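Local coordinates for protein pectate lyase II (Xanthomonas campestris pv. campestris, PDB 2QY1) that probably cleaves pectate, the polygalacturonate backbone of plant pectin, as a secreted polysaccharide lyase of family 1, at residues A[86-91]-A[102-107]; A[133-138]-A[170-175]; A[213-218]-A[296-301]; A[231-236]-A[262-267]. The protein carries 2 engineered substitutions. One frame throughout, in Å; residues are numbered along the deposited sequence.

Contact 1: A[86-91]-A[102-107]; sequences FGIRVV and MTIGLL
Apolar side-chain contacts centre on the terminal methyl of Met102. Its thioether chain is folded, with bends at chi2 (-69°) and chi3, and this brings Met102 CE to 4.0 Å from both Phe86 CE1 and Phe86 CZ. The two side chains cross at about a right angle, and the methyl comes in obliquely to the ring. Phe86 holds its ring in the crowded position between backbone N and carbonyl carbon (chi1 59°). Ile88 CD1 touches the same methyl, 4.2 Å from Met102 CE, and also sits 4.4 Å from Ile104 CD1. Unbranched methionine is flexible enough to fit between an aromatic ring and a beta-branched neighbour.

The second kind of contact sets side chain against backbone. Leu107 straddles the start of the strand, its CD2 lying 3.4 Å from Phe86 N and its CD1 3.9 Å from Gly87 N; glycine, having no side chain, allows this close approach. Ile104 CG2 covers Phe86 O at 3.5 Å, and this buried carbonyl oxygen finds no polar partner in the model.

The backbone hydrogen bonds of strand 87-91 go to its own sheet neighbours, Gly87 with Lys64 and Val66, Ile88 with Ser115 and Ser117, while 102-107 bonds to 133-138. Aliphatic and aromatic residues packed between strands of two different sheets are characteristic of the interior of the right-handed parallel beta-helix of the pectate lyases.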
# COMPACT_ATOMS: atom_id res chain seq x y z
N PHE A 86 -11.74 -5.41 -9.56
CA PHE A 86 -12.43 -4.78 -8.44
C PHE A 86 -11.45 -4.54 -7.30
O PHE A 86 -10.46 -5.26 -7.17
CB PHE A 86 -13.63 -5.63 -7.97
CG PHE A 86 -13.26 -7.02 -7.51
CD1 PHE A 86 -12.84 -7.26 -6.20
CD2 PHE A 86 -13.34 -8.10 -8.40
CE1 PHE A 86 -12.51 -8.55 -5.78
CE2 PHE A 86 -13.01 -9.39 -7.98
CZ PHE A 86 -12.59 -9.61 -6.68
N GLY A 87 -11.72 -3.51 -6.50
CA GLY A 87 -10.91 -3.19 -5.34
C GLY A 87 -11.47 -3.76 -4.05
O GLY A 87 -12.55 -4.36 -4.04
N ILE A 88 -10.73 -3.57 -2.96
CA ILE A 88 -11.12 -4.08 -1.64
C ILE A 88 -11.01 -2.96 -0.62
O ILE A 88 -10.05 -2.18 -0.62
CB ILE A 88 -10.24 -5.28 -1.19
CG1 ILE A 88 -10.36 -6.45 -2.17
CG2 ILE A 88 -10.63 -5.74 0.22
CD1 ILE A 88 -9.24 -7.47 -2.06
N ARG A 89 -12.00 -2.89 0.26
CA ARG A 89 -12.06 -1.88 1.29
C ARG A 89 -12.28 -2.52 2.66
O ARG A 89 -13.18 -3.34 2.83
CB ARG A 89 -13.21 -0.93 0.97
CG ARG A 89 -13.13 0.41 1.60
CD ARG A 89 -14.35 1.19 1.16
NE ARG A 89 -14.55 2.40 1.95
CZ ARG A 89 -15.73 2.98 2.14
NH1 ARG A 89 -15.80 4.08 2.87
NH2 ARG A 89 -16.83 2.47 1.60
N VAL A 90 -11.44 -2.17 3.63
CA VAL A 90 -11.61 -2.61 5.01
C VAL A 90 -11.91 -1.39 5.88
O VAL A 90 -11.10 -0.47 5.96
CB VAL A 90 -10.39 -3.39 5.55
CG1 VAL A 90 -10.64 -3.87 6.97
CG2 VAL A 90 -10.05 -4.57 4.65
N VAL A 91 -13.07 -1.38 6.52
CA VAL A 91 -13.55 -0.16 7.16
C VAL A 91 -14.18 -0.36 8.55
O VAL A 91 -14.86 -1.37 8.81
CB VAL A 91 -14.45 0.67 6.17
CG1 VAL A 91 -15.61 -0.16 5.65
CG2 VAL A 91 -14.94 1.98 6.78
N MET A 102 -3.62 -11.23 -4.57
CA MET A 102 -4.59 -10.64 -5.50
C MET A 102 -3.87 -9.84 -6.58
O MET A 102 -2.92 -9.11 -6.30
CB MET A 102 -5.58 -9.73 -4.76
CG MET A 102 -6.54 -10.45 -3.83
SD MET A 102 -7.75 -11.47 -4.71
CE MET A 102 -8.95 -10.22 -5.18
N THR A 103 -4.34 -9.99 -7.82
CA THR A 103 -3.90 -9.15 -8.92
C THR A 103 -5.04 -8.20 -9.26
O THR A 103 -6.10 -8.63 -9.73
CB THR A 103 -3.48 -10.00 -10.14
OG1 THR A 103 -2.37 -10.84 -9.78
CG2 THR A 103 -3.06 -9.11 -11.31
N ILE A 104 -4.81 -6.92 -8.99
CA ILE A 104 -5.84 -5.88 -9.07
C ILE A 104 -5.41 -4.82 -10.09
O ILE A 104 -4.42 -4.12 -9.87
CB ILE A 104 -6.10 -5.24 -7.67
CG1 ILE A 104 -6.51 -6.31 -6.65
CG2 ILE A 104 -7.15 -4.13 -7.76
CD1 ILE A 104 -6.60 -5.82 -5.20
N GLY A 105 -6.14 -4.71 -11.19
CA GLY A 105 -5.73 -3.83 -12.28
C GLY A 105 -6.80 -2.98 -12.93
O GLY A 105 -7.96 -3.39 -13.03
N LEU A 106 -6.39 -1.79 -13.36
CA LEU A 106 -7.19 -0.90 -14.21
C LEU A 106 -8.64 -0.73 -13.74
O LEU A 106 -9.59 -0.94 -14.51
CB LEU A 106 -7.13 -1.37 -15.67
CG LEU A 106 -5.75 -1.26 -16.34
CD1 LEU A 106 -5.68 -2.20 -17.55
CD2 LEU A 106 -5.46 0.18 -16.76
N LEU A 107 -8.79 -0.33 -12.48
CA LEU A 107 -10.11 -0.22 -11.85
C LEU A 107 -10.94 0.95 -12.36
O LEU A 107 -10.40 2.00 -12.71
CB LEU A 107 -9.97 -0.13 -10.33
CG LEU A 107 -9.25 -1.25 -9.59
CD1 LEU A 107 -9.25 -0.97 -8.11
CD2 LEU A 107 -9.89 -2.60 -9.87

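Contact 2: A[133-138]-A[170-175]; sequences HNTVFA and YVYNYQ
Neighbouring turns of the right-handed parallel beta-helix meet here, strands 135-137 and 170-172 running parallel at 11°. Tyr170 N donates a hydrogen bond to Asn134 O (2.8 Å), Tyr170 O accepts from Val136 N (2.8 Å), and Tyr172 N reaches Val136 O; all three lie nearly along the C=O axis.

Thr135, Phe137, Tyr170 and Tyr172 lie on one face. Phe137 and Tyr172 share the crowded chi1 near 70°, so their rings point the same way, almost parallel but slid apart. Phe137 CB sits over the centre of the Tyr172 ring, a CH-pi contact 3.6 Å from the centroid, while Tyr172 OH lies above the rim of the Phe137 ring. Thr135 CG2 meets the ring edge at Tyr172 CE2 (3.7 Å), its hydroxyl being bonded to Ala324 N.

Beyond the corner at Asn173, the Tyr174 ring reaches back to the first strand: Tyr174 CE1 touches Val136 CG1 (3.6 Å), and small Ala138 fits beside the same ring. Tyr174 OH bonds with Gly153 O and Ser115 OG. Asparagine tolerates the left-handed backbone of the corner; Asn173 O takes a bent bond from Ala138 N, and a water donating to Ala138 O (2.7 Å) accepts from Asn173 ND2.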
# COMPACT_ATOMS: atom_id res chain seq x y z
N HIS A 133 1.93 -9.83 -0.88
CA HIS A 133 2.04 -10.53 -2.18
C HIS A 133 0.88 -10.25 -3.14
O HIS A 133 0.36 -11.16 -3.79
CB HIS A 133 2.21 -12.04 -1.97
CG HIS A 133 3.61 -12.44 -1.63
ND1 HIS A 133 4.04 -12.67 -0.34
CD2 HIS A 133 4.69 -12.66 -2.43
CE1 HIS A 133 5.31 -13.01 -0.35
NE2 HIS A 133 5.73 -13.01 -1.61
N ASN A 134 0.50 -8.98 -3.24
CA ASN A 134 -0.48 -8.55 -4.22
C ASN A 134 0.22 -7.80 -5.34
O ASN A 134 1.30 -7.22 -5.14
CB ASN A 134 -1.56 -7.66 -3.57
CG ASN A 134 -2.24 -8.34 -2.39
OD1 ASN A 134 -3.02 -9.28 -2.57
ND2 ASN A 134 -1.96 -7.87 -1.18
N THR A 135 -0.38 -7.83 -6.53
CA THR A 135 0.10 -7.04 -7.67
C THR A 135 -0.97 -6.02 -8.02
O THR A 135 -2.12 -6.38 -8.27
CB THR A 135 0.45 -7.93 -8.87
OG1 THR A 135 1.51 -8.82 -8.51
CG2 THR A 135 0.90 -7.10 -10.08
N VAL A 136 -0.59 -4.74 -8.02
CA VAL A 136 -1.54 -3.65 -8.25
C VAL A 136 -1.03 -2.78 -9.40
O VAL A 136 0.10 -2.28 -9.35
CB VAL A 136 -1.74 -2.80 -6.97
CG1 VAL A 136 -2.67 -1.61 -7.23
CG2 VAL A 136 -2.28 -3.66 -5.82
N PHE A 137 -1.85 -2.60 -10.44
CA PHE A 137 -1.44 -1.80 -11.60
C PHE A 137 -2.59 -1.02 -12.25
O PHE A 137 -3.75 -1.39 -12.12
CB PHE A 137 -0.72 -2.67 -12.64
CG PHE A 137 -1.63 -3.62 -13.37
CD1 PHE A 137 -1.90 -4.89 -12.85
CD2 PHE A 137 -2.20 -3.27 -14.59
CE1 PHE A 137 -2.73 -5.77 -13.52
CE2 PHE A 137 -3.04 -4.14 -15.27
CZ PHE A 137 -3.30 -5.40 -14.73
N ALA A 138 -2.24 0.06 -12.94
CA ALA A 138 -3.21 0.84 -13.69
C ALA A 138 -2.54 1.42 -14.92
O ALA A 138 -1.98 0.67 -15.73
CB ALA A 138 -3.81 1.94 -12.82
N TYR A 170 3.65 -5.74 -5.42
CA TYR A 170 4.21 -5.22 -6.65
C TYR A 170 3.24 -4.19 -7.21
O TYR A 170 2.13 -4.53 -7.63
CB TYR A 170 4.46 -6.37 -7.63
CG TYR A 170 5.08 -6.01 -8.97
CD1 TYR A 170 5.75 -4.80 -9.17
CD2 TYR A 170 5.03 -6.91 -10.03
CE1 TYR A 170 6.33 -4.49 -10.41
CE2 TYR A 170 5.61 -6.62 -11.26
CZ TYR A 170 6.25 -5.41 -11.44
OH TYR A 170 6.82 -5.13 -12.67
N VAL A 171 3.65 -2.92 -7.18
CA VAL A 171 2.84 -1.83 -7.70
C VAL A 171 3.58 -1.19 -8.87
O VAL A 171 4.69 -0.68 -8.71
CB VAL A 171 2.52 -0.76 -6.63
CG1 VAL A 171 1.55 0.29 -7.18
CG2 VAL A 171 1.95 -1.40 -5.35
N TYR A 172 2.96 -1.24 -10.05
CA TYR A 172 3.57 -0.67 -11.26
C TYR A 172 2.55 0.05 -12.14
O TYR A 172 1.34 -0.16 -12.00
CB TYR A 172 4.33 -1.75 -12.05
CG TYR A 172 3.47 -2.79 -12.73
CD1 TYR A 172 3.03 -2.61 -14.04
CD2 TYR A 172 3.11 -3.96 -12.07
CE1 TYR A 172 2.24 -3.57 -14.67
CE2 TYR A 172 2.32 -4.93 -12.69
CZ TYR A 172 1.89 -4.72 -13.99
OH TYR A 172 1.12 -5.67 -14.61
N ASN A 173 3.04 0.91 -13.03
CA ASN A 173 2.20 1.72 -13.91
C ASN A 173 1.06 2.37 -13.12
O ASN A 173 -0.11 2.26 -13.48
CB ASN A 173 1.66 0.88 -15.08
CG ASN A 173 2.75 0.38 -16.00
OD1 ASN A 173 3.90 0.82 -15.92
ND2 ASN A 173 2.40 -0.54 -16.89
N TYR A 174 1.43 3.04 -12.04
CA TYR A 174 0.48 3.55 -11.07
C TYR A 174 0.88 4.95 -10.64
O TYR A 174 2.04 5.18 -10.31
CB TYR A 174 0.42 2.60 -9.86
CG TYR A 174 -0.96 2.48 -9.28
CD1 TYR A 174 -1.84 1.51 -9.74
CD2 TYR A 174 -1.39 3.36 -8.29
CE1 TYR A 174 -3.13 1.41 -9.22
CE2 TYR A 174 -2.67 3.27 -7.77
CZ TYR A 174 -3.53 2.29 -8.24
OH TYR A 174 -4.81 2.20 -7.73
N GLN A 175 -0.06 5.89 -10.65
CA GLN A 175 0.28 7.28 -10.30
C GLN A 175 0.51 7.48 -8.80
O GLN A 175 1.57 7.96 -8.39
CB GLN A 175 -0.76 8.28 -10.81
CG GLN A 175 -0.26 9.74 -10.71
CD GLN A 175 -1.37 10.78 -10.70
OE1 GLN A 175 -2.56 10.45 -10.78
NE2 GLN A 175 -0.99 12.05 -10.62
O HOH W 1 -0.76 -0.96 -17.48

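Contact 3: A[213-218]-A[296-301]. Engineered in segment 213-218: Phe213 (natural residue Arg).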
# COMPACT_ATOMS: atom_id res chain seq x y z
N PHE A 213 1.55 11.90 9.76
CA PHE A 213 1.51 11.50 11.18
C PHE A 213 2.04 10.07 11.39
O PHE A 213 2.46 9.40 10.44
CB PHE A 213 0.10 11.62 11.78
CG PHE A 213 -0.58 12.94 11.53
CD1 PHE A 213 -0.37 14.02 12.38
CD2 PHE A 213 -1.45 13.09 10.45
CE1 PHE A 213 -1.00 15.24 12.15
CE2 PHE A 213 -2.09 14.31 10.21
CZ PHE A 213 -1.86 15.39 11.07
N GLY A 214 2.02 9.62 12.65
CA GLY A 214 2.34 8.24 12.99
C GLY A 214 3.78 7.82 12.80
O GLY A 214 4.66 8.65 12.54
N LEU A 215 4.03 6.52 12.95
CA LEU A 215 5.36 5.96 12.78
C LEU A 215 5.33 4.88 11.71
O LEU A 215 4.37 4.12 11.61
CB LEU A 215 5.88 5.36 14.09
CG LEU A 215 5.92 6.27 15.33
CD1 LEU A 215 6.24 5.45 16.57
CD2 LEU A 215 6.91 7.41 15.16
N SER A 216 6.39 4.83 10.90
CA SER A 216 6.51 3.79 9.90
C SER A 216 7.92 3.20 9.86
O SER A 216 8.89 3.84 10.28
CB SER A 216 6.11 4.31 8.51
OG SER A 216 7.12 5.13 7.96
N HIS A 217 8.00 1.97 9.37
CA HIS A 217 9.26 1.31 9.13
C HIS A 217 9.24 0.85 7.68
O HIS A 217 8.46 -0.02 7.30
CB HIS A 217 9.44 0.14 10.10
CG HIS A 217 10.78 -0.52 10.01
ND1 HIS A 217 10.98 -1.83 10.41
CD2 HIS A 217 11.98 -0.07 9.59
CE1 HIS A 217 12.25 -2.15 10.23
NE2 HIS A 217 12.88 -1.10 9.74
N ILE A 218 10.09 1.48 6.87
CA ILE A 218 10.14 1.24 5.43
C ILE A 218 11.50 0.63 5.10
O ILE A 218 12.50 1.33 5.06
CB ILE A 218 9.90 2.57 4.64
CG1 ILE A 218 8.53 3.17 5.00
CG2 ILE A 218 10.02 2.36 3.12
CD1 ILE A 218 8.40 4.67 4.71
N LYS A 296 15.54 12.81 12.20
CA LYS A 296 15.15 12.41 13.55
C LYS A 296 15.49 10.95 13.82
O LYS A 296 15.45 10.12 12.91
CB LYS A 296 13.66 12.64 13.80
CG LYS A 296 13.32 13.94 14.50
CD LYS A 296 11.86 13.98 14.92
CE LYS A 296 11.47 15.36 15.42
NZ LYS A 296 10.04 15.40 15.82
N VAL A 297 15.82 10.65 15.07
CA VAL A 297 15.97 9.27 15.51
C VAL A 297 14.57 8.68 15.76
O VAL A 297 13.70 9.36 16.30
CB VAL A 297 16.90 9.14 16.75
CG1 VAL A 297 16.31 9.86 17.98
CG2 VAL A 297 17.20 7.68 17.07
N PHE A 298 14.37 7.44 15.34
CA PHE A 298 13.11 6.75 15.59
C PHE A 298 12.85 6.71 17.10
O PHE A 298 13.67 6.18 17.85
CB PHE A 298 13.14 5.34 14.99
CG PHE A 298 11.79 4.73 14.79
CD1 PHE A 298 10.98 5.12 13.73
CD2 PHE A 298 11.32 3.76 15.66
CE1 PHE A 298 9.72 4.55 13.54
CE2 PHE A 298 10.06 3.18 15.49
CZ PHE A 298 9.26 3.58 14.42
N PRO A 299 11.72 7.29 17.54
CA PRO A 299 11.52 7.67 18.95
C PRO A 299 11.28 6.52 19.93
O PRO A 299 11.38 6.72 21.14
CB PRO A 299 10.28 8.57 18.89
CG PRO A 299 9.52 8.07 17.72
CD PRO A 299 10.54 7.61 16.71
N GLU A 300 10.97 5.33 19.42
CA GLU A 300 10.68 4.18 20.28
C GLU A 300 11.09 2.85 19.67
O GLU A 300 11.42 2.78 18.48
CB GLU A 300 9.18 4.15 20.64
CG GLU A 300 8.26 3.91 19.45
CD GLU A 300 6.79 3.94 19.84
OE1 GLU A 300 6.03 3.09 19.32
OE2 GLU A 300 6.40 4.80 20.65
N SER A 301 11.09 1.81 20.49
CA SER A 301 11.33 0.45 20.01
C SER A 301 10.23 0.06 19.02
O SER A 301 9.06 0.40 19.22
CB SER A 301 11.36 -0.53 21.18
OG SER A 301 11.55 -1.86 20.72
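Leu215 stands with CG anti to its carbonyl carbon; CD1 continues the chain anti to CA (chi2 171°) and CD2 branches aside. Phe298 places CG anti to the backbone N (chi1 -161°), swinging the ring tip back to the strand, and Glu300 takes the crowded position (chi1 65°) before running out straight.

Three loop residues thus touch one leucine. Phe298 CZ rests 3.8 Å from Leu215 CB, and the neighbouring ring carbon Phe298 CE1 comes to 3.4 Å from Ser216 O. Tip to tip, Leu215 CD2 meets Pro299 CG at 3.7 Å; Pro299 CD also covers the rim of the Phe298 ring. Leu215 CD1 lies against the end of the glutamate chain, 3.6 Å from Glu300 OE1, whose charge has a long, weak ion pair with Arg193.

Polar bonds nearby, Phe298 N with Asp265 OD2 and His217 ND1 with Tyr304 OH, probably help to hold the loop. Leucine suits the site because its branched end offers a separate methyl to each of two partners. Van der Waals packing, partly against carboxylate and carbonyl oxygens and without directional bonds, joins the loop to strand 215-218, a contact that relies on fit and the hydrophobic effect.

Contact 4: A[231-236]-A[262-267]. With PO4 (phosphate ion), chain C.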
# COMPACT_ATOMS: atom_id res chain seq x y z
N ILE A 231 9.31 8.40 -1.00
CA ILE A 231 8.83 8.44 0.38
C ILE A 231 8.63 9.90 0.78
O ILE A 231 9.58 10.68 0.81
CB ILE A 231 9.82 7.75 1.35
CG1 ILE A 231 10.04 6.29 0.96
CG2 ILE A 231 9.33 7.86 2.80
CD1 ILE A 231 11.36 5.70 1.46
N ASN A 232 7.38 10.25 1.08
CA ASN A 232 7.03 11.62 1.46
C ASN A 232 6.46 11.64 2.88
O ASN A 232 5.30 11.30 3.09
CB ASN A 232 6.04 12.21 0.45
CG ASN A 232 5.94 13.72 0.54
OD1 ASN A 232 6.64 14.37 1.31
ND2 ASN A 232 5.05 14.30 -0.27
N VAL A 233 7.30 12.03 3.84
CA VAL A 233 6.93 12.01 5.25
C VAL A 233 6.49 13.41 5.69
O VAL A 233 7.22 14.37 5.52
CB VAL A 233 8.09 11.51 6.14
CG1 VAL A 233 7.58 11.20 7.54
CG2 VAL A 233 8.73 10.27 5.54
N ARG A 234 5.30 13.49 6.28
CA ARG A 234 4.64 14.78 6.53
C ARG A 234 3.92 14.80 7.88
O ARG A 234 3.71 13.76 8.50
CB ARG A 234 3.65 15.08 5.40
CG ARG A 234 4.30 15.37 4.05
CD ARG A 234 3.43 14.90 2.89
NE ARG A 234 2.29 15.79 2.66
CZ ARG A 234 1.64 15.88 1.50
NH1 ARG A 234 2.00 15.15 0.45
NH2 ARG A 234 0.62 16.73 1.39
N MET A 235 3.55 16.01 8.31
CA MET A 235 2.74 16.22 9.52
C MET A 235 3.30 15.58 10.80
O MET A 235 2.56 14.97 11.57
CB MET A 235 1.29 15.78 9.29
CG MET A 235 0.52 16.60 8.26
SD MET A 235 0.60 18.39 8.50
CE MET A 235 -0.09 18.59 10.15
N GLY A 236 4.61 15.73 11.02
CA GLY A 236 5.25 15.21 12.22
C GLY A 236 5.47 13.70 12.24
O GLY A 236 5.97 13.16 13.23
N GLY A 262 7.64 16.20 7.98
CA GLY A 262 7.88 14.92 8.64
C GLY A 262 9.36 14.61 8.66
O GLY A 262 10.15 15.32 8.03
N TYR A 263 9.74 13.56 9.37
CA TYR A 263 11.15 13.27 9.65
C TYR A 263 11.53 11.83 9.32
O TYR A 263 10.66 10.97 9.15
CB TYR A 263 11.47 13.58 11.12
CG TYR A 263 11.03 14.96 11.56
CD1 TYR A 263 11.87 16.06 11.42
CD2 TYR A 263 9.75 15.17 12.09
CE1 TYR A 263 11.46 17.33 11.81
CE2 TYR A 263 9.33 16.44 12.48
CZ TYR A 263 10.19 17.51 12.34
OH TYR A 263 9.78 18.77 12.73
N TRP A 264 12.83 11.57 9.21
CA TRP A 264 13.32 10.24 8.83
C TRP A 264 14.60 9.81 9.54
O TRP A 264 15.48 10.63 9.83
CB TRP A 264 13.49 10.13 7.31
CG TRP A 264 14.15 11.31 6.67
CD1 TRP A 264 15.48 11.61 6.66
CD2 TRP A 264 13.50 12.36 5.94
NE1 TRP A 264 15.71 12.77 5.97
CE2 TRP A 264 14.51 13.26 5.51
CE3 TRP A 264 12.17 12.63 5.60
CZ2 TRP A 264 14.22 14.41 4.77
CZ3 TRP A 264 11.88 13.77 4.86
CH2 TRP A 264 12.91 14.64 4.45
N ASP A 265 14.68 8.51 9.81
CA ASP A 265 15.87 7.86 10.34
C ASP A 265 16.41 6.95 9.24
O ASP A 265 15.81 5.91 8.92
CB ASP A 265 15.50 7.06 11.60
CG ASP A 265 16.71 6.67 12.43
OD1 ASP A 265 17.83 6.57 11.89
OD2 ASP A 265 16.54 6.44 13.65
N LEU A 266 17.53 7.35 8.65
CA LEU A 266 18.10 6.67 7.49
C LEU A 266 19.30 5.81 7.87
O LEU A 266 20.23 6.29 8.52
CB LEU A 266 18.51 7.69 6.42
CG LEU A 266 17.41 8.45 5.67
CD1 LEU A 266 17.97 9.74 5.07
CD2 LEU A 266 16.78 7.60 4.58
N ILE A 267 19.27 4.54 7.46
CA ILE A 267 20.41 3.63 7.67
C ILE A 267 20.50 2.59 6.55
O ILE A 267 19.48 2.02 6.14
CB ILE A 267 20.37 2.87 9.04
CG1 ILE A 267 19.53 3.60 10.11
CG2 ILE A 267 21.79 2.62 9.56
CD1 ILE A 267 18.05 3.24 10.10
P PO4 C . 0.03 16.60 -2.39
O1 PO4 C . 1.20 15.67 -2.17
O2 PO4 C . -0.96 15.96 -3.33
O3 PO4 C . 0.53 17.89 -3.01
O4 PO4 C . -0.64 16.90 -1.07
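The touching parts of the two segments run 114° apart and meet where the end of one comes to the start of the other. The approach is very close: Arg234 CA and Gly262 CA are 3.9 Å apart. Gly262 suits it because a beta-carbon there would point straight into the peptide between Val233 and Arg234. Ser255 OG bonds both Val233 O and Gly262 N, tying the two backbones together. Met235 and Gly236, both with positive phi, turn the chain after strand 231-234; Gly236 CA lies 4.3 Å from Tyr263 CE2.

Val233 CG1, anti to the backbone N, lies 3.5 Å from Tyr263 O, while Val233 CG2 meets the indole edge near its plane at Trp264 CE3 (4.2 Å). Trp264 holds the crowded chi1 of 44° and packs also on Ile241 and Val253.

Arg234 turns away from 262-267 and bends at chi2 and chi3 to grip a phosphate ion, probably from the crystallisation liquor. Arg234 NH1 bonds PO4 O1 and Arg234 NH2 bonds PO4 O4, both at 2.8 Å, the second almost straight at 176°. Ser258 OG holds Arg234 NE, and Arg212 lies close with like charge, a repulsion the anion would probably ease.

Glycine at the closest approach, with buried valine and tryptophan beside it, is consistent with a corner between successive coils of the parallel beta-helix, 231-234 leading into 238-242, the partner of 263-267.

In the fold
Contacts 1 and 2 are buried and share a sheet: strands 97-105 and 129-137 are neighbours, joined by probable hydrogen bonds such as Ile104 N to Thr135 O. Contact 2 follows the sheet and is the one built on strand-to-strand hydrogen bonds, whereas contact 1 joins two different sheets of the beta-helix through apolar packing. Across the chain's centre from contact 1, contacts 3 and 4 lie about 8 Å apart between centres. Contact 4 is buried and nested within the loop closed by contact 3, which is a surface contact. They touch through a probable hydrogen bond between Phe213 N and Arg234 O, and the engineered Phe213 also packs on Met235.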